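PDB 1XG2: pectinesterase 1 from Solanum lycopersicum, which hydrolyses the methyl esters of pectin, releasing methanol and leaving de-esterified galacturonan in the plant cell wall. Local coordinates for residues G220-E225 and K255-G260. Sequence-based numbering, arbitrary orientation.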
loop_
_atom_site.group_PDB
_atom_site.type_symbol
_atom_site.label_atom_id
_atom_site.label_comp_id
_atom_site.label_asym_id
_atom_site.label_seq_id
_atom_site.Cartn_x
_atom_site.Cartn_y
_atom_site.Cartn_z
ATOM N N GLY A 220 -5.064 -15.169 0.997
ATOM C CA GLY A 220 -5.441 -14.018 0.206
ATOM C C GLY A 220 -6.491 -14.296 -0.850
ATOM O O GLY A 220 -6.849 -15.454 -1.108
ATOM N N ARG A 221 -7.000 -13.212 -1.424
ATOM C CA ARG A 221 -7.845 -13.241 -2.605
ATOM C C ARG A 221 -7.450 -12.068 -3.512
ATOM O O ARG A 221 -6.972 -11.038 -3.025
ATOM C CB ARG A 221 -9.334 -13.197 -2.232
ATOM C CG ARG A 221 -9.784 -12.005 -1.398
ATOM C CD ARG A 221 -11.273 -12.026 -1.091
ATOM N NE ARG A 221 -11.737 -10.804 -0.461
ATOM C CZ ARG A 221 -13.011 -10.417 -0.430
ATOM N NH1 ARG A 221 -13.976 -11.158 -0.985
ATOM N NH2 ARG A 221 -13.327 -9.276 0.143
ATOM N N PRO A 222 -7.569 -12.258 -4.828
ATOM C CA PRO A 222 -7.094 -11.264 -5.808
ATOM C C PRO A 222 -8.021 -10.087 -6.057
ATOM O O PRO A 222 -8.860 -10.110 -6.954
ATOM C CB PRO A 222 -6.882 -12.105 -7.069
ATOM C CG PRO A 222 -7.897 -13.221 -6.946
ATOM C CD PRO A 222 -8.036 -13.497 -5.477
ATOM N N TRP A 223 -7.841 -9.041 -5.256
ATOM C CA TRP A 223 -8.605 -7.804 -5.381
ATOM C C TRP A 223 -8.441 -7.266 -6.794
ATOM O O TRP A 223 -9.418 -6.814 -7.412
ATOM C CB TRP A 223 -8.109 -6.784 -4.344
ATOM C CG TRP A 223 -8.750 -5.425 -4.346
ATOM C CD1 TRP A 223 -9.967 -5.086 -4.845
ATOM C CD2 TRP A 223 -8.197 -4.218 -3.789
ATOM N NE1 TRP A 223 -10.201 -3.747 -4.651
ATOM C CE2 TRP A 223 -9.131 -3.191 -3.995
ATOM C CE3 TRP A 223 -6.997 -3.906 -3.146
ATOM C CZ2 TRP A 223 -8.907 -1.872 -3.589
ATOM C CZ3 TRP A 223 -6.770 -2.599 -2.739
ATOM C CH2 TRP A 223 -7.718 -1.596 -2.957
ATOM N N LYS A 224 -7.215 -7.337 -7.313
ATOM C CA LYS A 224 -6.930 -6.845 -8.662
ATOM C C LYS A 224 -6.267 -7.905 -9.508
ATOM O O LYS A 224 -5.816 -8.931 -9.002
ATOM C CB LYS A 224 -6.089 -5.566 -8.619
ATOM C CG LYS A 224 -6.740 -4.432 -7.831
ATOM C CD LYS A 224 -7.944 -3.855 -8.590
ATOM C CE LYS A 224 -8.771 -2.931 -7.736
ATOM N NZ LYS A 224 -8.293 -1.543 -7.835
ATOM N N GLU A 225 -6.210 -7.636 -10.810
ATOM C CA GLU A 225 -5.969 -8.666 -11.816
ATOM C C GLU A 225 -4.579 -9.299 -11.723
ATOM O O GLU A 225 -4.411 -10.504 -11.980
ATOM C CB GLU A 225 -6.181 -8.060 -13.204
ATOM C CG GLU A 225 -6.340 -9.074 -14.320
ATOM C CD GLU A 225 -6.531 -8.418 -15.691
ATOM O OE1 GLU A 225 -6.588 -9.152 -16.697
ATOM O OE2 GLU A 225 -6.624 -7.172 -15.756
ATOM N N LYS A 255 -5.451 -16.617 -13.673
ATOM C CA LYS A 255 -4.313 -16.883 -14.545
ATOM C C LYS A 255 -3.212 -15.830 -14.455
ATOM O O LYS A 255 -2.074 -16.104 -14.830
ATOM C CB LYS A 255 -4.778 -16.953 -16.004
ATOM C CG LYS A 255 -5.765 -18.080 -16.331
ATOM C CD LYS A 255 -6.184 -18.003 -17.822
ATOM C CE LYS A 255 -6.892 -19.274 -18.305
ATOM N NZ LYS A 255 -7.943 -18.954 -19.309
ATOM N N THR A 256 -3.552 -14.620 -14.004
ATOM C CA THR A 256 -2.625 -13.477 -14.038
ATOM C C THR A 256 -2.058 -13.076 -12.667
ATOM O O THR A 256 -1.040 -12.388 -12.596
ATOM C CB THR A 256 -3.316 -12.257 -14.670
ATOM O OG1 THR A 256 -4.619 -12.074 -14.091
ATOM C CG2 THR A 256 -3.579 -12.484 -16.171
ATOM N N LEU A 257 -2.730 -13.471 -11.588
ATOM C CA LEU A 257 -2.175 -13.288 -10.252
ATOM C C LEU A 257 -0.916 -14.149 -10.109
ATOM O O LEU A 257 -0.692 -15.096 -10.884
ATOM C CB LEU A 257 -3.225 -13.621 -9.167
ATOM C CG LEU A 257 -3.737 -15.074 -9.081
ATOM C CD1 LEU A 257 -2.769 -15.963 -8.332
ATOM C CD2 LEU A 257 -5.100 -15.112 -8.419
ATOM N N TYR A 258 -0.084 -13.812 -9.129
ATOM C CA TYR A 258 1.045 -14.637 -8.730
ATOM C C TYR A 258 1.024 -14.768 -7.215
ATOM O O TYR A 258 1.385 -13.824 -6.497
ATOM C CB TYR A 258 2.383 -14.027 -9.166
ATOM C CG TYR A 258 3.567 -14.922 -8.857
ATOM C CD1 TYR A 258 4.206 -14.878 -7.613
ATOM C CD2 TYR A 258 4.056 -15.805 -9.809
ATOM C CE1 TYR A 258 5.295 -15.704 -7.327
ATOM C CE2 TYR A 258 5.152 -16.637 -9.531
ATOM C CZ TYR A 258 5.761 -16.576 -8.295
ATOM O OH TYR A 258 6.828 -17.396 -8.014
ATOM N N TYR A 259 0.590 -15.933 -6.749
ATOM C CA TYR A 259 0.571 -16.277 -5.345
ATOM C C TYR A 259 1.543 -17.424 -5.128
ATOM O O TYR A 259 1.447 -18.458 -5.790
ATOM C CB TYR A 259 -0.843 -16.675 -4.911
ATOM C CG TYR A 259 -1.825 -15.528 -4.752
ATOM C CD1 TYR A 259 -1.411 -14.198 -4.785
ATOM C CD2 TYR A 259 -3.186 -15.783 -4.582
ATOM C CE1 TYR A 259 -2.316 -13.163 -4.649
ATOM C CE2 TYR A 259 -4.103 -14.752 -4.414
ATOM C CZ TYR A 259 -3.665 -13.443 -4.456
ATOM O OH TYR A 259 -4.569 -12.433 -4.307
ATOM N N GLY A 260 2.478 -17.246 -4.212
ATOM C CA GLY A 260 3.500 -18.243 -3.969
ATOM C C GLY A 260 3.643 -18.585 -2.514
ATOM O O GLY A 260 3.405 -17.744 -1.649
HETATM O O HOH W 1 -6.623 -11.661 -15.862
#
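Residues 220-225 run nearly antiparallel to 256-259, 162° apart, with Glu225 and Leu257 closest at 6.2 Å between CA atoms. Thr256 OG1 donates a hydrogen bond to Glu225 O at 2.6 Å. The hydroxyl sits above the carbonyl plane, 38° out of it. A water donates to both this hydroxyl and Glu225 OE1. Glu225 CG, anti to the backbone N (chi1 -164°), sits 3.5 Å from Thr256 OG1, and the extended chain beyond takes OE1 to the water. An alanine in place of Thr256 would probably leave Glu225 O without this donor and the water without one of these acceptors.

Pro222 centres an inverse gamma turn after strand 217-220 of the parallel beta-helix of the pectinesterase domain; strand 258-262 belongs to a later coil. Pro222 CG packs on Leu257 CD2 at 3.7 Å. Leu257 CD1 lies over one face of the Tyr259 ring, near its rim. Tyr259 sets its OH over the face of the Arg221-Pro222 peptide, 3.0 Å from Pro222 N, which has no hydrogen to share, and hydrogen-bonds Ser227 OG. Arg221 forms a salt bridge with Asp153, the predicted nucleophile. Arg221 and Trp223 probably bind substrate, as in related pectinesterases. Lys224 salt-bridges Asp117 of the inhibitor chain.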